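PDB 3DX5: 3-dehydroshikimate dehydratase from Bacillus anthracis, which catalyses the dehydration of 3-dehydroshikimate to 3,4-dihydroxybenzoate, a building block of the siderophore petrobactin, with one manganese ion per subunit. Local coordinates for residues A[183-188]-A[238-243]; A[23-29]-A[263-267]; A[125-130]-A[161-167]. The contacts are given in a common frame with arbitrary orientation. Numbering follows the deposited sequence.

Interaction 1 (A[183-188]-A[238-243]); sequences PVDSFQ and EIIQEV
Two helical segments, 183-188 and 238-243, run nearly parallel: their axes approach to 9.7 Å and cross at -23°. The register is set by Val184 opposite Ile239 (CA to CA 5.9 Å) and Phe187 opposite Val243 (CA to CA 8.0 Å). Among the apolar contacts, Pro183 CB meets Ile239 CG1 at 3.8 Å. Phe187 (chi1 t) offers a ring face to Val243, whose CG1 sits 3.9 Å from the ring centroid and 20° off its normal, a CH-pi contact. Phe173 of helix 173-178 touches Pro183, Ile239 and Val243. In van der Waals contact, Val184 (chi1 t) brings CG2 to 3.5 Å from Glu242 CG and 3.7 Å from the backbone Glu238 O. Polar contacts follow: Glu242, with chi1 and chi2 both m, accepts a hydrogen bond at OE1 from Gln188 NE2 (3.2 Å, 156°), and water 2 donates to Glu242 OE1 at 2.5 Å. Between these outer helices of a TIM barrel, apolar packing by Pro183, Phe187, Ile239 and Val243 is thus joined by one direct hydrogen bond, Gln188 to Glu242.

Interaction 2 (A[23-29]-A[263-267]); sequences FAYENGF and LKAEM
Helix 17-26 ends within segment 23-29 in a Schellman motif: Gly28, the C-prime residue with phi/psi 81/10°, donates from N to Tyr25 O (3.2 Å), and Phe29 N makes a weak bond to Ala24 O (3.2 Å). Asn27 is the first residue to leave helical angles, and its ND2 donates to Phe23 O at 3.0 Å. The partner, 263-267, is helical throughout; Asn27 and Lys264 are in register (CA to CA 6.1 Å). Leu263 (chi1 m, chi2 t) comes first, its CB 3.8 Å from Phe23 CZ and 4.3 Å from Phe29 CZ, at the edge of both rings. Lys264 follows with an extended, all-t side chain: its CG passes 3.3 Å from Asn27 OD1, while water 3 donates to Asn27 OD1 (2.7 Å) and to Lys264 O (2.8 Å). Met267, a selenomethionine folded as m, m, m, has the largest area covered by the other segment (88 Å²). Its CG lies 3.8 Å from the Phe29 ring centroid and its SE 4.1 Å from the same centroid, 23° off the normal, a Met-aromatic contact over the face; its CE reaches 3.4 Å from Gly28 O. Beneath this junction of the first and last helices of the barrel, Tyr3 of strand 2-6 and Leu252 of strand 249-252 both touch Phe29 and Met267.

Interaction 3 (A[125-130]-A[161-167]); sequences IRMICE and EVDHPNL
At the apolar centre, Ile125 CG2 touches Val162 CG2 (3.9 Å) and Leu167 CD1 (3.8 Å), and Cys129 SG lies 3.7 Å from Leu167 CB. Segment 125-130 is helical; 161-167 leaves its helix at Asp163 (phi/psi 54/55°), then makes a type I turn from His164 to Leu167. The register pairs Arg126 with Val162 and Cys129 with Asn166, each 5.7 Å between CA atoms. Farther out, His164 (chi1 t) lays a ring face over Cys129, CB being 3.7 Å from the ring centroid, a CH-pi contact. Its imidazole spans two bonds: Asn166 N donates to His164 ND1 (3.0 Å), and His164 NE2 donates to Glu130 OE1 (2.8 Å, 163°). At the other polar edge, Arg126 NE donates to Val162 O (3.1 Å), on the last residue of helix 152-162; water 4 accepts weakly from Arg126 NE (3.1 Å) and donates to Asp163 O (2.8 Å). The geometry is that of an alpha-to-beta connection in a TIM barrel, where the loop from helix 152-162 passes helix 115-134 to enter strand 167-172.

All three contacts lie in the outer layer of one TIM barrel, among its helices and the loops that join them to the strands, centred 17 to 18 Å from the middle of the chain. Interaction 3 closes first, between helix 115-134 and the exit of helix 152-162; interaction 1 then joins helices 183-190 and 236-243; interaction 2 spans both, bringing helix 17-26 to helix 259-272 near the C terminus. The centres of interactions 1 and 2 are 23 Å apart. Those of interactions 1 and 3 are 25 Å apart. Interactions 2 and 3, with centres 35 Å apart, lie on opposite sides of the chain's centre. None touch. Strands 2-6 and 249-252 pair in parallel behind interaction 2, evidence that the barrel closes there.

Interaction 1 (A[183-188]-A[238-243])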
ATOM      1  N   PRO A 183      26.099 -14.277   3.065  1.00 17.03           N
ATOM      2  CA  PRO A 183      25.222 -13.997   4.238  1.00 16.19           C
ATOM      3  C   PRO A 183      25.834 -14.275   5.621  1.00 16.01           C
ATOM      4  O   PRO A 183      25.710 -13.431   6.525  1.00 15.33           O
ATOM      5  CB  PRO A 183      24.025 -14.904   3.997  1.00 16.24           C
ATOM      6  CG  PRO A 183      23.928 -14.900   2.487  1.00 17.20           C
ATOM      7  CD  PRO A 183      25.353 -14.974   1.994  1.00 16.55           C
ATOM      8  N   VAL A 184      26.476 -15.421   5.788  1.00 15.48           N
ATOM      9  CA  VAL A 184      27.087 -15.780   7.076  1.00 16.01           C
ATOM     10  C   VAL A 184      28.258 -14.823   7.372  1.00 16.33           C
ATOM     11  O   VAL A 184      28.345 -14.244   8.455  1.00 16.07           O
ATOM     12  CB  VAL A 184      27.531 -17.278   7.103  1.00 16.62           C
ATOM     13  CG1 VAL A 184      28.555 -17.543   8.219  1.00 16.81           C
ATOM     14  CG2 VAL A 184      26.282 -18.225   7.249  1.00 16.84           C
ATOM     15  N   ASP A 185      29.130 -14.619   6.391  1.00 15.87           N
ATOM     16  CA  ASP A 185      30.192 -13.637   6.539  1.00 16.55           C
ATOM     17  C   ASP A 185      29.699 -12.191   6.929  1.00 15.50           C
ATOM     18  O   ASP A 185      30.307 -11.508   7.820  1.00 14.74           O
ATOM     19  CB  ASP A 185      31.054 -13.662   5.286  1.00 17.98           C
ATOM     20  CG  ASP A 185      32.181 -12.690   5.354  1.00 23.74           C
ATOM     21  OD1 ASP A 185      32.976 -12.743   6.333  1.00 29.38           O
ATOM     22  OD2 ASP A 185      32.259 -11.846   4.435  1.00 31.04           O
ATOM     23  N   SER A 186      28.607 -11.747   6.303  0.50 14.13           N
ATOM     24  CA  SER A 186      28.003 -10.448   6.632  0.50 13.19           C
ATOM     25  C   SER A 186      27.446 -10.434   8.054  0.50 13.11           C
ATOM     26  O   SER A 186      27.591  -9.447   8.777  0.50 13.04           O
ATOM     27  CB  SER A 186      26.898 -10.082   5.641  0.50 13.16           C
ATOM     28  OG  SER A 186      27.333 -10.275   4.312  0.50 10.93           O
ATOM     29  N   PHE A 187      26.834 -11.542   8.470  1.00 12.44           N
ATOM     30  CA  PHE A 187      26.377 -11.662   9.837  1.00 11.83           C
ATOM     31  C   PHE A 187      27.569 -11.514  10.794  1.00 11.16           C
ATOM     32  O   PHE A 187      27.475 -10.781  11.797  1.00 10.90           O
ATOM     33  CB  PHE A 187      25.659 -12.985  10.091  1.00 11.21           C
ATOM     34  CG  PHE A 187      25.559 -13.320  11.536  1.00 12.44           C
ATOM     35  CD1 PHE A 187      24.658 -12.640  12.354  1.00 12.85           C
ATOM     36  CD2 PHE A 187      26.413 -14.259  12.106  1.00 12.23           C
ATOM     37  CE1 PHE A 187      24.581 -12.911  13.709  1.00 14.34           C
ATOM     38  CE2 PHE A 187      26.355 -14.537  13.472  1.00 11.26           C
ATOM     39  CZ  PHE A 187      25.437 -13.873  14.271  1.00 13.43           C
ATOM     40  N   GLN A 188      28.688 -12.179  10.481  1.00 10.52           N
ATOM     41  CA  GLN A 188      29.804 -12.226  11.410  1.00 11.30           C
ATOM     42  C   GLN A 188      30.427 -10.838  11.521  1.00 12.20           C
ATOM     43  O   GLN A 188      30.807 -10.412  12.628  1.00 11.97           O
ATOM     44  CB  GLN A 188      30.869 -13.282  11.034  1.00 11.10           C
ATOM     45  CG  GLN A 188      30.380 -14.731  11.271  1.00 10.22           C
ATOM     46  CD  GLN A 188      31.257 -15.790  10.622  1.00 12.84           C
ATOM     47  OE1 GLN A 188      32.200 -15.483   9.889  1.00 12.36           O
ATOM     48  NE2 GLN A 188      30.940 -17.052  10.887  1.00 11.26           N
ATOM     49  N   GLU A 238      22.101 -22.524   6.274  1.00 17.19           N
ATOM     50  CA  GLU A 238      23.347 -21.948   6.768  1.00 18.38           C
ATOM     51  C   GLU A 238      23.139 -20.688   7.622  1.00 17.03           C
ATOM     52  O   GLU A 238      23.785 -20.523   8.648  1.00 17.20           O
ATOM     53  CB  GLU A 238      24.264 -21.612   5.599  1.00 18.64           C
ATOM     54  CG  GLU A 238      24.725 -22.839   4.821  1.00 25.89           C
ATOM     55  CD  GLU A 238      25.797 -22.500   3.767  1.00 32.65           C
ATOM     56  OE1 GLU A 238      25.846 -21.330   3.292  1.00 37.00           O
ATOM     57  OE2 GLU A 238      26.584 -23.415   3.423  1.00 36.07           O
ATOM     58  N   ILE A 239      22.262 -19.798   7.175  1.00 16.07           N
ATOM     59  CA  ILE A 239      21.925 -18.597   7.946  1.00 14.77           C
ATOM     60  C   ILE A 239      21.352 -18.947   9.318  1.00 14.74           C
ATOM     61  O   ILE A 239      21.852 -18.479  10.333  1.00 15.00           O
ATOM     62  CB  ILE A 239      20.933 -17.716   7.180  1.00 13.95           C
ATOM     63  CG1 ILE A 239      21.644 -17.140   5.944  1.00 12.36           C
ATOM     64  CG2 ILE A 239      20.301 -16.652   8.137  1.00 13.68           C
ATOM     65  CD1 ILE A 239      20.682 -16.594   4.856  1.00 11.22           C
ATOM     66  N   ILE A 240      20.315 -19.773   9.361  1.00 14.54           N
ATOM     67  CA  ILE A 240      19.675 -20.063  10.643  1.00 15.06           C
ATOM     68  C   ILE A 240      20.632 -20.773  11.605  1.00 16.23           C
ATOM     69  O   ILE A 240      20.579 -20.530  12.824  1.00 15.14           O
ATOM     70  CB  ILE A 240      18.324 -20.818  10.446  1.00 14.53           C
ATOM     71  CG1 ILE A 240      17.353 -19.866   9.727  1.00 15.87           C
ATOM     72  CG2 ILE A 240      17.772 -21.364  11.781  1.00 15.04           C
ATOM     73  CD1 ILE A 240      16.069 -20.538   9.150  1.00 16.44           C
ATOM     74  N   GLN A 241      21.512 -21.632  11.075  1.00 17.85           N
ATOM     75  CA  GLN A 241      22.530 -22.310  11.928  1.00 19.84           C
ATOM     76  C   GLN A 241      23.417 -21.315  12.646  1.00 20.08           C
ATOM     77  O   GLN A 241      23.757 -21.536  13.798  1.00 20.25           O
ATOM     78  CB  GLN A 241      23.429 -23.225  11.120  1.00 21.22           C
ATOM     79  CG  GLN A 241      22.823 -24.532  10.763  1.00 26.43           C
ATOM     80  CD  GLN A 241      23.805 -25.405  10.000  1.00 34.42           C
ATOM     81  OE1 GLN A 241      24.760 -25.931  10.581  1.00 38.26           O
ATOM     82  NE2 GLN A 241      23.587 -25.553   8.690  1.00 36.36           N
ATOM     83  N   GLU A 242      23.774 -20.216  11.968  1.00 20.08           N
ATOM     84  CA  GLU A 242      24.550 -19.113  12.568  1.00 20.71           C
ATOM     85  C   GLU A 242      23.778 -18.242  13.531  1.00 20.62           C
ATOM     86  O   GLU A 242      24.301 -17.888  14.575  1.00 21.70           O
ATOM     87  CB  GLU A 242      25.019 -18.134  11.494  1.00 21.25           C
ATOM     88  CG  GLU A 242      26.152 -18.558  10.700  1.00 25.17           C
ATOM     89  CD  GLU A 242      27.420 -18.719  11.510  1.00 28.52           C
ATOM     90  OE1 GLU A 242      27.972 -17.702  12.029  1.00 28.58           O
ATOM     91  OE2 GLU A 242      27.855 -19.882  11.592  1.00 28.11           O
ATOM     92  N   VAL A 243      22.557 -17.847  13.167  1.00 18.77           N
ATOM     93  CA  VAL A 243      21.867 -16.855  13.955  1.00 18.18           C
ATOM     94  C   VAL A 243      20.962 -17.444  15.042  1.00 18.51           C
ATOM     95  O   VAL A 243      20.497 -16.717  15.928  1.00 17.25           O
ATOM     96  CB  VAL A 243      21.115 -15.823  13.066  1.00 18.04           C
ATOM     97  CG1 VAL A 243      22.078 -15.272  11.968  1.00 17.63           C
ATOM     98  CG2 VAL A 243      19.865 -16.433  12.456  1.00 15.89           C
TER
HETATM   99  O   HOH W   1      26.317 -18.022   3.999  1.00 30.39           O
HETATM  100  O   HOH W   2      29.485 -17.117  13.910  1.00 26.18           O

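Interaction 2 (A[23-29]-A[263-267])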
ATOM      1  N   PHE A  23      -3.650 -14.759  14.842  1.00  9.55           N
ATOM      2  CA  PHE A  23      -2.889 -15.545  13.873  1.00 10.21           C
ATOM      3  C   PHE A  23      -1.426 -15.754  14.325  1.00 10.34           C
ATOM      4  O   PHE A  23      -0.881 -16.852  14.218  1.00 10.60           O
ATOM      5  CB  PHE A  23      -2.927 -14.888  12.502  1.00  8.79           C
ATOM      6  CG  PHE A  23      -2.115 -15.603  11.477  1.00 11.50           C
ATOM      7  CD1 PHE A  23      -2.648 -16.694  10.780  1.00 12.01           C
ATOM      8  CD2 PHE A  23      -0.803 -15.207  11.209  1.00 11.89           C
ATOM      9  CE1 PHE A  23      -1.867 -17.384   9.813  1.00 13.55           C
ATOM     10  CE2 PHE A  23      -0.021 -15.886  10.269  1.00 11.16           C
ATOM     11  CZ  PHE A  23      -0.563 -16.969   9.560  1.00 11.20           C
ATOM     12  N   ALA A  24      -0.786 -14.693  14.817  1.00 10.66           N
ATOM     13  CA  ALA A  24       0.591 -14.822  15.283  1.00 11.69           C
ATOM     14  C   ALA A  24       0.678 -15.853  16.399  1.00 12.35           C
ATOM     15  O   ALA A  24       1.585 -16.682  16.422  1.00 12.45           O
ATOM     16  CB  ALA A  24       1.172 -13.465  15.746  1.00 10.60           C
ATOM     17  N   TYR A  25      -0.279 -15.790  17.317  1.00 12.62           N
ATOM     18  CA  TYR A  25      -0.258 -16.612  18.506  1.00 13.92           C
ATOM     19  C   TYR A  25      -0.459 -18.092  18.143  1.00 13.94           C
ATOM     20  O   TYR A  25       0.289 -18.963  18.559  1.00 13.23           O
ATOM     21  CB  TYR A  25      -1.354 -16.118  19.458  1.00 13.65           C
ATOM     22  CG  TYR A  25      -1.646 -16.977  20.664  1.00 16.27           C
ATOM     23  CD1 TYR A  25      -0.619 -17.433  21.498  1.00 17.55           C
ATOM     24  CD2 TYR A  25      -2.970 -17.313  20.983  1.00 19.21           C
ATOM     25  CE1 TYR A  25      -0.909 -18.233  22.632  1.00 20.39           C
ATOM     26  CE2 TYR A  25      -3.268 -18.095  22.107  1.00 21.10           C
ATOM     27  CZ  TYR A  25      -2.225 -18.551  22.913  1.00 21.92           C
ATOM     28  OH  TYR A  25      -2.517 -19.314  24.014  1.00 26.96           O
ATOM     29  N   GLU A  26      -1.444 -18.370  17.314  1.00 14.50           N
ATOM     30  CA  GLU A  26      -1.748 -19.765  17.040  1.00 15.11           C
ATOM     31  C   GLU A  26      -0.680 -20.440  16.166  1.00 14.90           C
ATOM     32  O   GLU A  26      -0.609 -21.661  16.134  1.00 14.58           O
ATOM     33  CB  GLU A  26      -3.173 -19.912  16.488  1.00 15.79           C
ATOM     34  CG  GLU A  26      -3.370 -19.362  15.124  1.00 18.77           C
ATOM     35  CD  GLU A  26      -4.874 -19.148  14.770  1.00 23.47           C
ATOM     36  OE1 GLU A  26      -5.145 -18.892  13.568  1.00 23.84           O
ATOM     37  OE2 GLU A  26      -5.755 -19.211  15.673  1.00 22.56           O
ATOM     38  N   ASN A  27       0.150 -19.642  15.478  1.00 13.68           N
ATOM     39  CA  ASN A  27       1.220 -20.192  14.657  1.00 13.94           C
ATOM     40  C   ASN A  27       2.611 -20.191  15.308  1.00 14.37           C
ATOM     41  O   ASN A  27       3.579 -20.500  14.634  1.00 15.58           O
ATOM     42  CB  ASN A  27       1.239 -19.517  13.267  1.00 13.06           C
ATOM     43  CG  ASN A  27       0.076 -19.985  12.400  1.00 14.12           C
ATOM     44  OD1 ASN A  27       0.114 -21.076  11.835  1.00 15.36           O
ATOM     45  ND2 ASN A  27      -0.987 -19.199  12.355  1.00 10.92           N
ATOM     46  N   GLY A  28       2.719 -19.852  16.596  1.00 13.26           N
ATOM     47  CA  GLY A  28       4.012 -19.979  17.289  1.00 13.01           C
ATOM     48  C   GLY A  28       4.996 -18.826  17.061  1.00 12.55           C
ATOM     49  O   GLY A  28       6.156 -18.924  17.440  1.00 12.36           O
ATOM     50  N   PHE A  29       4.561 -17.724  16.449  1.00 12.27           N
ATOM     51  CA  PHE A  29       5.398 -16.520  16.442  1.00 11.67           C
ATOM     52  C   PHE A  29       5.544 -15.999  17.864  1.00 12.07           C
ATOM     53  O   PHE A  29       4.633 -16.138  18.690  1.00 12.36           O
ATOM     54  CB  PHE A  29       4.795 -15.425  15.593  1.00 10.81           C
ATOM     55  CG  PHE A  29       4.799 -15.731  14.135  1.00 12.76           C
ATOM     56  CD1 PHE A  29       5.935 -15.467  13.357  1.00 10.89           C
ATOM     57  CD2 PHE A  29       3.704 -16.345  13.549  1.00  9.77           C
ATOM     58  CE1 PHE A  29       5.943 -15.760  11.987  1.00 11.42           C
ATOM     59  CE2 PHE A  29       3.695 -16.630  12.195  1.00 11.03           C
ATOM     60  CZ  PHE A  29       4.818 -16.322  11.400  1.00 10.35           C
ATOM     61  N   LEU A 263       2.731 -18.042   5.645  1.00 11.72           N
ATOM     62  CA  LEU A 263       3.322 -17.869   6.993  1.00 11.95           C
ATOM     63  C   LEU A 263       3.071 -19.100   7.871  1.00 12.42           C
ATOM     64  O   LEU A 263       3.974 -19.579   8.566  1.00 12.51           O
ATOM     65  CB  LEU A 263       2.753 -16.615   7.667  1.00 10.89           C
ATOM     66  CG  LEU A 263       3.300 -15.326   7.009  1.00 11.47           C
ATOM     67  CD1 LEU A 263       2.613 -14.057   7.609  1.00 11.24           C
ATOM     68  CD2 LEU A 263       4.826 -15.207   7.191  1.00  9.16           C
ATOM     69  N   LYS A 264       1.839 -19.601   7.827  1.00 11.67           N
ATOM     70  CA  LYS A 264       1.489 -20.786   8.567  1.00 11.66           C
ATOM     71  C   LYS A 264       2.397 -21.976   8.116  1.00 11.81           C
ATOM     72  O   LYS A 264       2.984 -22.673   8.956  1.00 11.84           O
ATOM     73  CB  LYS A 264      -0.008 -21.072   8.366  1.00 11.02           C
ATOM     74  CG  LYS A 264      -0.490 -22.470   8.892  1.00 11.78           C
ATOM     75  CD  LYS A 264      -2.036 -22.575   8.890  1.00 12.29           C
ATOM     76  CE  LYS A 264      -2.430 -24.019   9.094  1.00 20.80           C
ATOM     77  NZ  LYS A 264      -3.880 -24.185   9.458  1.00 25.99           N
ATOM     78  N   ALA A 265       2.526 -22.186   6.801  1.00 10.84           N
ATOM     79  CA  ALA A 265       3.370 -23.266   6.308  1.00 11.03           C
ATOM     80  C   ALA A 265       4.844 -23.092   6.715  1.00 11.22           C
ATOM     81  O   ALA A 265       5.515 -24.093   7.091  1.00 10.99           O
ATOM     82  CB  ALA A 265       3.219 -23.465   4.776  1.00  9.51           C
ATOM     83  N   GLU A 266       5.342 -21.852   6.637  0.50 10.90           N
ATOM     84  CA  GLU A 266       6.725 -21.535   7.016  0.50 11.37           C
ATOM     85  C   GLU A 266       7.042 -21.946   8.451  0.50 10.64           C
ATOM     86  O   GLU A 266       8.067 -22.583   8.717  0.50 10.61           O
ATOM     87  CB  GLU A 266       7.044 -20.043   6.810  0.50 11.67           C
ATOM     88  CG  GLU A 266       7.022 -19.596   5.364  0.50 12.82           C
ATOM     89  CD  GLU A 266       8.164 -20.172   4.552  0.50 15.93           C
ATOM     90  OE1 GLU A 266       8.258 -21.416   4.421  0.50 16.99           O
ATOM     91  OE2 GLU A 266       8.971 -19.374   4.030  0.50 17.04           O
HETATM   92  N   MSE A 267       6.138 -21.631   9.365  1.00 10.87           N
HETATM   93  CA  MSE A 267       6.397 -21.884  10.784  1.00 10.75           C
HETATM   94  C   MSE A 267       6.442 -23.374  11.087  1.00 11.82           C
HETATM   95  O   MSE A 267       7.188 -23.797  11.970  1.00 12.83           O
HETATM   96  CB  MSE A 267       5.429 -21.127  11.685  1.00 10.78           C
HETATM   97  CG  MSE A 267       5.708 -19.625  11.735  1.00 11.92           C
HETATM   98 SE   MSE A 267       7.412 -19.174  12.548  0.80 11.29          SE
HETATM   99  CE  MSE A 267       7.153 -19.822  14.355  1.00 14.69           C
TER
HETATM  100  O   HOH W   3       2.080 -22.894  11.606  1.00 11.44           O

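Interaction 3 (A[125-130]-A[161-167])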
ATOM      1  N   ILE A 125      21.731  11.164  10.627  1.00 11.74           N
ATOM      2  CA  ILE A 125      21.534   9.886  11.325  1.00 11.19           C
ATOM      3  C   ILE A 125      22.002  10.020  12.785  1.00 11.30           C
ATOM      4  O   ILE A 125      21.356   9.509  13.704  1.00 11.14           O
ATOM      5  CB  ILE A 125      22.265   8.739  10.618  1.00 11.39           C
ATOM      6  CG1 ILE A 125      21.657   8.494   9.227  1.00 11.87           C
ATOM      7  CG2 ILE A 125      22.195   7.411  11.431  1.00  8.86           C
ATOM      8  CD1 ILE A 125      22.634   7.724   8.310  1.00 13.12           C
ATOM      9  N   ARG A 126      23.123  10.720  12.995  1.00 11.66           N
ATOM     10  CA  ARG A 126      23.665  10.898  14.344  1.00 12.03           C
ATOM     11  C   ARG A 126      22.656  11.643  15.217  1.00 12.25           C
ATOM     12  O   ARG A 126      22.406  11.245  16.375  1.00 12.91           O
ATOM     13  CB  ARG A 126      25.016  11.651  14.357  1.00 11.79           C
ATOM     14  CG  ARG A 126      25.683  11.617  15.744  1.00 11.96           C
ATOM     15  CD  ARG A 126      27.006  12.411  15.779  1.00 14.64           C
ATOM     16  NE  ARG A 126      27.990  11.732  14.938  1.00 14.25           N
ATOM     17  CZ  ARG A 126      28.492  12.216  13.813  1.00 12.21           C
ATOM     18  NH1 ARG A 126      28.129  13.417  13.361  1.00 11.36           N
ATOM     19  NH2 ARG A 126      29.355  11.481  13.135  1.00 10.79           N
HETATM   20  N   MSE A 127      22.077  12.700  14.653  1.00 12.12           N
HETATM   21  CA  MSE A 127      21.043  13.510  15.339  1.00 13.44           C
HETATM   22  C   MSE A 127      19.824  12.689  15.710  1.00 12.97           C
HETATM   23  O   MSE A 127      19.305  12.824  16.804  1.00 13.89           O
HETATM   24  CB  MSE A 127      20.603  14.703  14.479  1.00 12.72           C
HETATM   25  CG  MSE A 127      21.704  15.742  14.342  1.00 18.04           C
HETATM   26 SE   MSE A 127      21.225  17.199  13.116  0.60 20.68          SE
HETATM   27  CE  MSE A 127      19.717  17.850  14.173  1.00 22.69           C
ATOM     28  N   ILE A 128      19.363  11.850  14.787  1.00 12.99           N
ATOM     29  CA  ILE A 128      18.226  10.973  15.059  1.00 12.83           C
ATOM     30  C   ILE A 128      18.560   9.951  16.150  1.00 12.19           C
ATOM     31  O   ILE A 128      17.728   9.687  17.005  1.00 11.09           O
ATOM     32  CB  ILE A 128      17.730  10.329  13.769  1.00 13.12           C
ATOM     33  CG1 ILE A 128      16.871  11.370  13.021  1.00 13.43           C
ATOM     34  CG2 ILE A 128      16.917   9.063  14.048  1.00 13.63           C
ATOM     35  CD1 ILE A 128      16.775  11.073  11.553  1.00 16.47           C
ATOM     36  N   CYS A 129      19.775   9.407  16.122  1.00 11.50           N
ATOM     37  CA  CYS A 129      20.245   8.531  17.188  1.00 12.26           C
ATOM     38  C   CYS A 129      20.224   9.226  18.550  1.00 11.91           C
ATOM     39  O   CYS A 129      19.797   8.621  19.550  1.00 12.70           O
ATOM     40  CB  CYS A 129      21.658   8.023  16.885  1.00 11.59           C
ATOM     41  SG  CYS A 129      21.639   6.782  15.596  1.00 14.85           S
ATOM     42  N   GLU A 130      20.672  10.478  18.604  0.50 11.95           N
ATOM     43  CA  GLU A 130      20.695  11.204  19.872  0.50 11.85           C
ATOM     44  C   GLU A 130      19.291  11.518  20.401  0.50 11.88           C
ATOM     45  O   GLU A 130      19.067  11.512  21.612  0.50 11.32           O
ATOM     46  CB  GLU A 130      21.568  12.462  19.784  0.50 12.21           C
ATOM     47  CG  GLU A 130      22.990  12.223  20.265  0.50 14.03           C
ATOM     48  CD  GLU A 130      23.072  12.013  21.776  0.50 14.47           C
ATOM     49  OE1 GLU A 130      23.335  10.873  22.240  0.50 12.47           O
ATOM     50  OE2 GLU A 130      22.856  13.004  22.500  0.50 16.37           O
ATOM     51  N   GLU A 161      31.307   5.849  10.683  1.00 12.51           N
ATOM     52  CA  GLU A 161      31.242   7.309  10.482  1.00 12.35           C
ATOM     53  C   GLU A 161      30.271   7.978  11.470  1.00 12.00           C
ATOM     54  O   GLU A 161      30.536   9.086  11.985  1.00 11.55           O
ATOM     55  CB  GLU A 161      30.852   7.642   9.033  1.00 13.18           C
ATOM     56  CG  GLU A 161      31.912   7.259   7.967  1.00 15.48           C
ATOM     57  CD  GLU A 161      31.353   7.178   6.516  1.00 20.62           C
ATOM     58  OE1 GLU A 161      30.190   6.786   6.279  1.00 20.74           O
ATOM     59  OE2 GLU A 161      32.106   7.501   5.574  1.00 26.28           O
ATOM     60  N   VAL A 162      29.126   7.344  11.718  1.00 11.05           N
ATOM     61  CA  VAL A 162      28.154   7.898  12.671  1.00 10.04           C
ATOM     62  C   VAL A 162      28.701   7.767  14.107  1.00 11.15           C
ATOM     63  O   VAL A 162      28.651   8.732  14.904  1.00 10.91           O
ATOM     64  CB  VAL A 162      26.762   7.218  12.562  1.00 10.47           C
ATOM     65  CG1 VAL A 162      25.835   7.668  13.704  1.00  9.61           C
ATOM     66  CG2 VAL A 162      26.092   7.512  11.191  1.00  7.67           C
ATOM     67  N   ASP A 163      29.210   6.573  14.426  1.00 10.96           N
ATOM     68  CA  ASP A 163      29.884   6.311  15.684  1.00 11.68           C
ATOM     69  C   ASP A 163      28.993   6.713  16.867  1.00 11.80           C
ATOM     70  O   ASP A 163      29.387   7.510  17.713  1.00 12.43           O
ATOM     71  CB  ASP A 163      31.242   7.049  15.696  1.00 12.42           C
ATOM     72  CG  ASP A 163      32.153   6.575  16.806  1.00 15.85           C
ATOM     73  OD1 ASP A 163      31.891   5.502  17.394  1.00 18.51           O
ATOM     74  OD2 ASP A 163      33.130   7.284  17.108  1.00 21.89           O
ATOM     75  N   HIS A 164      27.776   6.182  16.914  1.00 11.26           N
ATOM     76  CA  HIS A 164      26.866   6.468  18.021  1.00 11.07           C
ATOM     77  C   HIS A 164      26.372   5.123  18.584  1.00 10.71           C
ATOM     78  O   HIS A 164      26.066   4.247  17.799  1.00 10.45           O
ATOM     79  CB  HIS A 164      25.660   7.297  17.539  1.00 10.94           C
ATOM     80  CG  HIS A 164      24.832   7.842  18.662  1.00 11.07           C
ATOM     81  ND1 HIS A 164      23.944   7.066  19.375  1.00  9.39           N
ATOM     82  CD2 HIS A 164      24.778   9.085  19.213  1.00 10.79           C
ATOM     83  CE1 HIS A 164      23.363   7.805  20.308  1.00 10.11           C
ATOM     84  NE2 HIS A 164      23.851   9.036  20.231  1.00 12.45           N
ATOM     85  N   PRO A 165      26.287   4.977  19.937  1.00 10.88           N
ATOM     86  CA  PRO A 165      25.876   3.714  20.563  1.00 11.32           C
ATOM     87  C   PRO A 165      24.441   3.266  20.275  1.00 11.74           C
ATOM     88  O   PRO A 165      24.132   2.093  20.470  1.00 11.59           O
ATOM     89  CB  PRO A 165      26.092   3.960  22.067  1.00 11.03           C
ATOM     90  CG  PRO A 165      26.165   5.432  22.226  1.00 12.68           C
ATOM     91  CD  PRO A 165      26.800   5.935  20.949  1.00 10.84           C
ATOM     92  N   ASN A 166      23.573   4.150  19.779  1.00 11.17           N
ATOM     93  CA  ASN A 166      22.188   3.707  19.528  1.00 11.24           C
ATOM     94  C   ASN A 166      21.891   3.374  18.071  1.00 11.17           C
ATOM     95  O   ASN A 166      20.744   3.093  17.719  1.00 11.17           O
ATOM     96  CB  ASN A 166      21.163   4.709  20.062  1.00 11.47           C
ATOM     97  CG  ASN A 166      21.226   4.843  21.553  1.00 13.60           C
ATOM     98  OD1 ASN A 166      22.212   5.363  22.086  1.00 16.70           O
ATOM     99  ND2 ASN A 166      20.205   4.354  22.247  1.00 14.49           N
ATOM    100  N   LEU A 167      22.909   3.444  17.210  1.00 11.05           N
ATOM    101  CA  LEU A 167      22.720   3.070  15.797  1.00 10.52           C
ATOM    102  C   LEU A 167      22.976   1.580  15.683  1.00 10.88           C
ATOM    103  O   LEU A 167      24.062   1.081  16.060  1.00 10.35           O
ATOM    104  CB  LEU A 167      23.707   3.809  14.898  1.00 10.36           C
ATOM    105  CG  LEU A 167      23.458   3.502  13.421  1.00  9.31           C
ATOM    106  CD1 LEU A 167      22.051   4.032  13.061  1.00  6.90           C
ATOM    107  CD2 LEU A 167      24.555   4.194  12.612  1.00 11.18           C
TER
HETATM  108  O   HOH W   4      28.488  10.141  17.608  1.00 34.86           O